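Hcp1 (Flavobacterium johnsoniae, PDB 6BDC) probably forms ring-shaped hexamers that build the inner tube of a type VI secretion system and may chaperone effectors. Local coordinates at residues L7-K12 with E63-S68; M43-S48 with T106-I111. All coordinates share one frame; numbering follows the deposited sequence.

Interaction 1 of 2, residues L7-K12 with E63-S68; sequences LTVAGK and ERKDGS
Strands 7-9 and 64-68 run antiparallel, their axes 5.1 Å apart at closest and 152° between their directions, and they are joined at Thr8 and Ser68. These two residues form a hydrogen-bonded pair. Thr8 N donates to Ser68 O at 3.1 Å. Ser68 N returns a bond to Thr8 O at 3.3 Å. Both side chains lie on the same face of the sheet. They meet loosely, with Thr8 CB 3.9 Å from Ser68 OG.

Val9 points to the other face. Leu7 reaches across with the end of its side chain: CG stands anti to the backbone N (chi1 179°), and the CD1 methyl comes to 3.5 Å from Ser68 O. Val9 CG1 lies 3.4 Å from Asp66 O. The aliphatic chain of Lys65 is fully extended, and its CD passes 4.2 Å from Val9 CG1. Trp57 of helix 53-60 touches both Val9 and Lys65. This pairing is part of the curled antiparallel sheet of the Hcp fold. Strand 4-9 sits in it between strands 12-24 and 64-72.

At Gly67 the strands are close: Thr8 O lies 3.2 Å from Gly67 CA. Beyond Val9 the chain leaves this partner in a type I' turn from Val9 to Lys12. The turn is closed by bonds in both directions between Val9 and Lys12, and it leads into strand 12-24. On the other strand, Asp66 CB points away from strand 7-9, and its OD1 accepts a hydrogen bond from Glu87 N. Thr86 of the neighbouring strand 81-86 also touches the Asp66 side chain.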
ATOM      1  N   LEU A   7       0.329  27.913  13.055  1.00 89.48           N
ATOM      2  CA  LEU A   7      -0.779  28.461  12.290  1.00 82.53           C
ATOM      3  C   LEU A   7      -1.416  29.594  13.082  1.00111.79           C
ATOM      4  O   LEU A   7      -1.533  29.517  14.309  1.00107.30           O
ATOM      5  CB  LEU A   7      -1.825  27.392  11.978  1.00 79.56           C
ATOM      6  CG  LEU A   7      -3.055  27.855  11.198  1.00 76.02           C
ATOM      7  CD1 LEU A   7      -2.652  28.469   9.865  1.00 72.63           C
ATOM      8  CD2 LEU A   7      -4.024  26.700  10.998  1.00 71.79           C
ATOM      9  N   THR A   8      -1.818  30.644  12.373  1.00112.52           N
ATOM     10  CA  THR A   8      -2.429  31.823  12.977  1.00 98.63           C
ATOM     11  C   THR A   8      -3.742  32.110  12.267  1.00103.43           C
ATOM     12  O   THR A   8      -3.747  32.413  11.069  1.00 91.81           O
ATOM     13  CB  THR A   8      -1.494  33.032  12.891  1.00107.29           C
ATOM     14  OG1 THR A   8      -0.369  32.833  13.758  1.00121.67           O
ATOM     15  CG2 THR A   8      -2.228  34.310  13.284  1.00106.09           C
ATOM     16  N   VAL A   9      -4.851  31.991  12.995  1.00106.86           N
ATOM     17  CA  VAL A   9      -6.171  32.335  12.473  1.00105.12           C
ATOM     18  C   VAL A   9      -6.978  32.966  13.598  1.00117.08           C
ATOM     19  O   VAL A   9      -7.001  32.453  14.721  1.00119.01           O
ATOM     20  CB  VAL A   9      -6.915  31.110  11.889  1.00115.43           C
ATOM     21  CG1 VAL A   9      -7.264  31.343  10.420  1.00110.74           C
ATOM     22  CG2 VAL A   9      -6.105  29.828  12.060  1.00 96.29           C
ATOM     23  N   ALA A  10      -7.636  34.087  13.288  1.00136.99           N
ATOM     24  CA  ALA A  10      -8.545  34.764  14.218  1.00141.33           C
ATOM     25  C   ALA A  10      -7.853  35.089  15.540  1.00139.79           C
ATOM     26  O   ALA A  10      -8.446  35.006  16.617  1.00147.46           O
ATOM     27  CB  ALA A  10      -9.808  33.933  14.455  1.00137.42           C
ATOM     28  N   GLY A  11      -6.579  35.467  15.453  1.00133.13           N
ATOM     29  CA  GLY A  11      -5.806  35.723  16.649  1.00135.81           C
ATOM     30  C   GLY A  11      -5.498  34.499  17.479  1.00125.69           C
ATOM     31  O   GLY A  11      -4.974  34.637  18.589  1.00125.77           O
ATOM     32  N   LYS A  12      -5.802  33.305  16.979  1.00127.88           N
ATOM     33  CA  LYS A  12      -5.521  32.063  17.682  1.00127.20           C
ATOM     34  C   LYS A  12      -4.367  31.339  17.002  1.00112.79           C
ATOM     35  O   LYS A  12      -4.331  31.228  15.773  1.00104.90           O
ATOM     36  CB  LYS A  12      -6.754  31.155  17.725  1.00117.43           C
ATOM     37  N   GLU A  63     -18.002  30.815   5.733  1.00131.63           N
ATOM     38  CA  GLU A  63     -17.092  31.798   6.304  1.00130.17           C
ATOM     39  C   GLU A  63     -15.710  31.674   5.682  1.00123.09           C
ATOM     40  O   GLU A  63     -15.131  30.584   5.627  1.00119.20           O
ATOM     41  CB  GLU A  63     -17.006  31.621   7.820  1.00132.86           C
ATOM     42  CG  GLU A  63     -15.977  32.510   8.512  1.00131.69           C
ATOM     43  CD  GLU A  63     -15.931  32.302  10.020  1.00134.98           C
ATOM     44  OE1 GLU A  63     -16.410  31.251  10.502  1.00148.36           O
ATOM     45  OE2 GLU A  63     -15.417  33.194  10.728  1.00136.51           O
ATOM     46  N   ARG A  64     -15.186  32.795   5.202  1.00122.05           N
ATOM     47  CA  ARG A  64     -13.825  32.875   4.704  1.00116.51           C
ATOM     48  C   ARG A  64     -12.982  33.671   5.689  1.00117.13           C
ATOM     49  O   ARG A  64     -13.463  34.615   6.320  1.00133.31           O
ATOM     50  CB  ARG A  64     -13.783  33.526   3.321  1.00115.33           C
ATOM     51  CG  ARG A  64     -15.040  33.287   2.516  1.00136.56           C
ATOM     52  CD  ARG A  64     -14.721  33.080   1.054  1.00130.05           C
ATOM     53  NE  ARG A  64     -15.909  32.711   0.293  1.00139.98           N
ATOM     54  CZ  ARG A  64     -15.892  31.922  -0.775  1.00142.67           C
ATOM     55  NH1 ARG A  64     -14.748  31.405  -1.202  1.00135.12           N
ATOM     56  NH2 ARG A  64     -17.021  31.638  -1.408  1.00143.30           N
ATOM     57  N   LYS A  65     -11.723  33.270   5.831  1.00112.87           N
ATOM     58  CA  LYS A  65     -10.811  33.907   6.764  1.00113.60           C
ATOM     59  C   LYS A  65      -9.481  34.183   6.079  1.00109.71           C
ATOM     60  O   LYS A  65      -9.218  33.731   4.962  1.00117.52           O
ATOM     61  CB  LYS A  65     -10.575  33.040   8.006  1.00113.81           C
ATOM     62  CG  LYS A  65     -11.813  32.704   8.799  1.00118.35           C
ATOM     63  CD  LYS A  65     -11.439  31.873  10.015  1.00118.72           C
ATOM     64  CE  LYS A  65     -12.662  31.512  10.846  1.00124.00           C
ATOM     65  NZ  LYS A  65     -12.318  30.733  12.072  1.00125.06           N
ATOM     66  N   ASP A  66      -8.639  34.935   6.778  1.00111.12           N
ATOM     67  CA  ASP A  66      -7.242  35.098   6.421  1.00118.46           C
ATOM     68  C   ASP A  66      -6.386  34.467   7.510  1.00107.67           C
ATOM     69  O   ASP A  66      -6.861  34.178   8.612  1.00110.06           O
ATOM     70  CB  ASP A  66      -6.874  36.580   6.241  1.00111.48           C
ATOM     71  CG  ASP A  66      -7.726  37.269   5.195  1.00112.85           C
ATOM     72  OD1 ASP A  66      -8.414  36.563   4.428  1.00122.25           O
ATOM     73  OD2 ASP A  66      -7.706  38.517   5.135  1.00140.23           O
ATOM     74  N   GLY A  67      -5.118  34.247   7.189  1.00104.92           N
ATOM     75  CA  GLY A  67      -4.202  33.694   8.166  1.00104.68           C
ATOM     76  C   GLY A  67      -2.843  33.463   7.547  1.00101.92           C
ATOM     77  O   GLY A  67      -2.629  33.693   6.353  1.00113.51           O
ATOM     78  N   SER A  68      -1.920  32.997   8.388  1.00105.92           N
ATOM     79  CA  SER A  68      -0.545  32.765   7.975  1.00118.38           C
ATOM     80  C   SER A  68      -0.008  31.490   8.609  1.00112.85           C
ATOM     81  O   SER A  68      -0.346  31.150   9.746  1.00104.56           O
ATOM     82  CB  SER A  68       0.372  33.935   8.357  1.00107.99           C
ATOM     83  OG  SER A  68       0.622  33.947   9.752  1.00121.45           O
TER

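Interaction 2 of 2, residues M43-S48 with T106-I111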
HETATM    1  N   MSE A  43      -3.177  22.007   3.340  1.00 70.26           N
HETATM    2  CA  MSE A  43      -3.529  20.932   4.269  1.00 56.88           C
HETATM    3  C   MSE A  43      -2.721  21.052   5.559  1.00 76.61           C
HETATM    4  O   MSE A  43      -1.497  21.159   5.513  1.00 85.85           O
HETATM    5  CB  MSE A  43      -3.289  19.567   3.628  1.00 82.63           C
HETATM    6  CG  MSE A  43      -2.880  19.634   2.166  1.00 86.86           C
HETATM    7 SE   MSE A  43      -4.364  19.712   0.907  0.72114.37          SE
HETATM    8  CE  MSE A  43      -4.292  17.865   0.257  1.00 81.93           C
ATOM      9  N   ILE A  44      -3.403  21.039   6.707  1.00 64.89           N
ATOM     10  CA  ILE A  44      -2.772  21.273   7.999  1.00 80.07           C
ATOM     11  C   ILE A  44      -3.214  20.190   8.975  1.00 88.51           C
ATOM     12  O   ILE A  44      -4.336  19.678   8.899  1.00 68.87           O
ATOM     13  CB  ILE A  44      -3.111  22.680   8.558  1.00 79.66           C
ATOM     14  CG1 ILE A  44      -2.836  23.767   7.521  1.00 74.41           C
ATOM     15  CG2 ILE A  44      -2.321  22.975   9.825  1.00 89.40           C
ATOM     16  CD1 ILE A  44      -4.082  24.445   6.993  1.00101.85           C
ATOM     17  N   GLU A  45      -2.315  19.839   9.897  1.00 81.76           N
ATOM     18  CA  GLU A  45      -2.623  18.945  11.005  1.00 70.36           C
ATOM     19  C   GLU A  45      -2.216  19.622  12.304  1.00 88.60           C
ATOM     20  O   GLU A  45      -1.091  20.117  12.421  1.00105.82           O
ATOM     21  CB  GLU A  45      -1.918  17.594  10.861  1.00 93.60           C
ATOM     22  CG  GLU A  45      -2.269  16.609  11.966  1.00 89.40           C
ATOM     23  CD  GLU A  45      -1.830  15.191  11.652  1.00100.48           C
ATOM     24  OE1 GLU A  45      -1.292  14.961  10.547  1.00 96.77           O
ATOM     25  OE2 GLU A  45      -2.028  14.302  12.508  1.00106.98           O
ATOM     26  N   VAL A  46      -3.126  19.634  13.277  1.00 99.59           N
ATOM     27  CA  VAL A  46      -2.989  20.459  14.470  1.00 89.23           C
ATOM     28  C   VAL A  46      -3.226  19.618  15.717  1.00 97.39           C
ATOM     29  O   VAL A  46      -4.037  18.689  15.716  1.00110.13           O
ATOM     30  CB  VAL A  46      -3.976  21.651  14.424  1.00 93.53           C
ATOM     31  CG1 VAL A  46      -3.920  22.455  15.704  1.00 97.41           C
ATOM     32  CG2 VAL A  46      -3.677  22.533  13.229  1.00104.37           C
ATOM     33  N   GLU A  47      -2.497  19.943  16.785  1.00 93.05           N
ATOM     34  CA  GLU A  47      -2.816  19.404  18.100  1.00101.38           C
ATOM     35  C   GLU A  47      -4.131  20.008  18.582  1.00108.97           C
ATOM     36  O   GLU A  47      -4.299  21.231  18.593  1.00118.85           O
ATOM     37  CB  GLU A  47      -1.684  19.697  19.085  1.00117.51           C
ATOM     38  CG  GLU A  47      -1.105  18.463  19.765  1.00121.99           C
ATOM     39  CD  GLU A  47       0.157  18.774  20.553  1.00134.89           C
ATOM     40  OE1 GLU A  47       0.929  19.651  20.111  1.00141.37           O
ATOM     41  OE2 GLU A  47       0.376  18.148  21.614  1.00138.31           O
ATOM     42  N   SER A  48      -5.066  19.147  18.990  1.00118.06           N
ATOM     43  CA  SER A  48      -6.464  19.562  19.080  1.00114.08           C
ATOM     44  C   SER A  48      -6.734  20.503  20.247  1.00103.93           C
ATOM     45  O   SER A  48      -7.660  21.319  20.172  1.00106.38           O
ATOM     46  CB  SER A  48      -7.363  18.332  19.175  1.00102.58           C
ATOM     47  OG  SER A  48      -7.487  17.710  17.916  1.00108.22           O
ATOM     48  N   THR A 106      -5.549  14.813  17.192  1.00 97.93           N
ATOM     49  CA  THR A 106      -5.138  15.795  16.198  1.00 94.48           C
ATOM     50  C   THR A 106      -6.328  16.191  15.335  1.00101.81           C
ATOM     51  O   THR A 106      -7.304  15.447  15.199  1.00107.27           O
ATOM     52  CB  THR A 106      -4.015  15.269  15.288  1.00 89.09           C
ATOM     53  OG1 THR A 106      -4.511  14.189  14.485  1.00100.90           O
ATOM     54  CG2 THR A 106      -2.831  14.782  16.112  1.00 91.12           C
ATOM     55  N   GLU A 107      -6.219  17.375  14.735  1.00 84.38           N
ATOM     56  CA  GLU A 107      -7.181  17.874  13.762  1.00 82.28           C
ATOM     57  C   GLU A 107      -6.497  18.005  12.409  1.00 80.45           C
ATOM     58  O   GLU A 107      -5.434  18.623  12.308  1.00 84.42           O
ATOM     59  CB  GLU A 107      -7.745  19.231  14.190  1.00 85.32           C
ATOM     60  CG  GLU A 107      -8.780  19.174  15.297  1.00108.05           C
ATOM     61  CD  GLU A 107      -9.181  20.554  15.781  1.00 95.82           C
ATOM     62  OE1 GLU A 107      -8.404  21.167  16.540  1.00104.93           O
ATOM     63  OE2 GLU A 107     -10.262  21.036  15.383  1.00 91.58           O
ATOM     64  N   THR A 108      -7.113  17.437  11.372  1.00 73.78           N
ATOM     65  CA  THR A 108      -6.576  17.484  10.016  1.00 75.79           C
ATOM     66  C   THR A 108      -7.636  18.061   9.093  1.00 80.20           C
ATOM     67  O   THR A 108      -8.728  17.498   8.970  1.00 70.13           O
ATOM     68  CB  THR A 108      -6.150  16.096   9.536  1.00 75.64           C
ATOM     69  OG1 THR A 108      -5.008  15.662  10.283  1.00 85.97           O
ATOM     70  CG2 THR A 108      -5.799  16.134   8.054  1.00 65.47           C
ATOM     71  N   PHE A 109      -7.315  19.172   8.437  1.00 70.63           N
ATOM     72  CA  PHE A 109      -8.307  19.884   7.646  1.00 73.99           C
ATOM     73  C   PHE A 109      -7.644  20.488   6.418  1.00 71.40           C
ATOM     74  O   PHE A 109      -6.419  20.627   6.352  1.00 70.85           O
ATOM     75  CB  PHE A 109      -9.005  20.976   8.473  1.00 90.24           C
ATOM     76  CG  PHE A 109      -8.067  21.994   9.059  1.00 75.93           C
ATOM     77  CD1 PHE A 109      -7.860  23.212   8.431  1.00 90.18           C
ATOM     78  CD2 PHE A 109      -7.391  21.732  10.238  1.00 78.23           C
ATOM     79  CE1 PHE A 109      -6.996  24.151   8.974  1.00 80.97           C
ATOM     80  CE2 PHE A 109      -6.526  22.662  10.784  1.00 86.26           C
ATOM     81  CZ  PHE A 109      -6.329  23.873  10.152  1.00 85.30           C
HETATM   82  N   MSE A 110      -8.476  20.845   5.446  1.00 72.16           N
HETATM   83  CA  MSE A 110      -8.003  21.489   4.231  1.00 76.98           C
HETATM   84  C   MSE A 110      -8.840  22.728   3.901  1.00 99.16           C
HETATM   85  O   MSE A 110     -10.075  22.673   3.848  1.00 73.29           O
HETATM   86  CB  MSE A 110      -8.009  20.496   3.067  1.00 78.51           C
HETATM   87  CG  MSE A 110      -8.466  21.054   1.718  1.00 89.91           C
HETATM   88 SE   MSE A 110      -7.897  19.918   0.234  1.00 93.51          SE
HETATM   89  CE  MSE A 110      -9.472  20.094  -0.920  1.00 91.36           C
ATOM     90  N   ILE A 111      -8.153  23.852   3.697  1.00 81.08           N
ATOM     91  CA  ILE A 111      -8.792  25.118   3.360  1.00 85.19           C
ATOM     92  C   ILE A 111      -8.448  25.473   1.924  1.00 77.52           C
ATOM     93  O   ILE A 111      -7.392  25.100   1.402  1.00 96.21           O
ATOM     94  CB  ILE A 111      -8.378  26.257   4.316  1.00 91.74           C
ATOM     95  CG1 ILE A 111      -6.856  26.407   4.361  1.00 78.11           C
ATOM     96  CG2 ILE A 111      -8.940  26.013   5.705  1.00 79.43           C
ATOM     97  CD1 ILE A 111      -6.383  27.535   5.259  1.00 83.69           C
TER
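Phe109 has its CG between the backbone N and the carbonyl carbon (chi1 58°), and the second torsion of Ile44 (chi2 112°) places its CD1 by the ring, 3.5 Å from Phe109 CE1. Ile44 CB sits over one ring face in a CH-pi contact, 4.2 Å from the centroid and 28° off the normal. Val46 CG2 comes to the ring edge, near its plane, 3.8 Å from Phe109 CE2. Leu54 of helix 53-60 and Met90 and Tyr93 of strand 88-98 also touch the ring.

Strands 41-47 and 105-113 are neighbours in the antiparallel Hcp sheet. Two hydrogen-bonded pairs, Ile44 with Phe109 and Val46 with Glu107, join them through four backbone bonds. The Val46 N to Glu107 O bond is 2.7 Å long. Between these pairs, Glu45 CA-H points at Glu107 O, 3.1 Å from CA.

Glu45, Thr106 and Thr108 share the other face. Thr106 OG1 donates to Glu45 OE2 at 3.2 Å, on the anti side and out of the carboxylate plane. Thr108 OG1 lies against Glu45 CG. Further along, Met43 and Met110, both selenomethionine, lie side by side, their SE atoms 3.6 Å apart. Near Ser48, the buried Glu107 carboxylate is hydrogen-bonded through OE2 to Tyr93 OH.

Both contacts join antiparallel strands of one curled sheet, with centres about 13 Å apart, and strand 12-24 links strand 4-9 of interaction 1 to strand 41-47 of interaction 2. Interaction 1 is partly buried and has one two-bond backbone pair, with Gly67 next to it and side-chain contacts from Leu7, Val9 and Lys65. Interaction 2 is more deeply buried, with four cross-strand backbone bonds and the Phe109 ring packed against Ile44 and Val46. Their hydrophobic sides meet directly: Leu7 CD2 packs on Phe109 CZ at 3.7 Å and approaches Ile44 CG2. Helix 53-60 touches both, through Trp57 on Val9, Lys65 and Ile111.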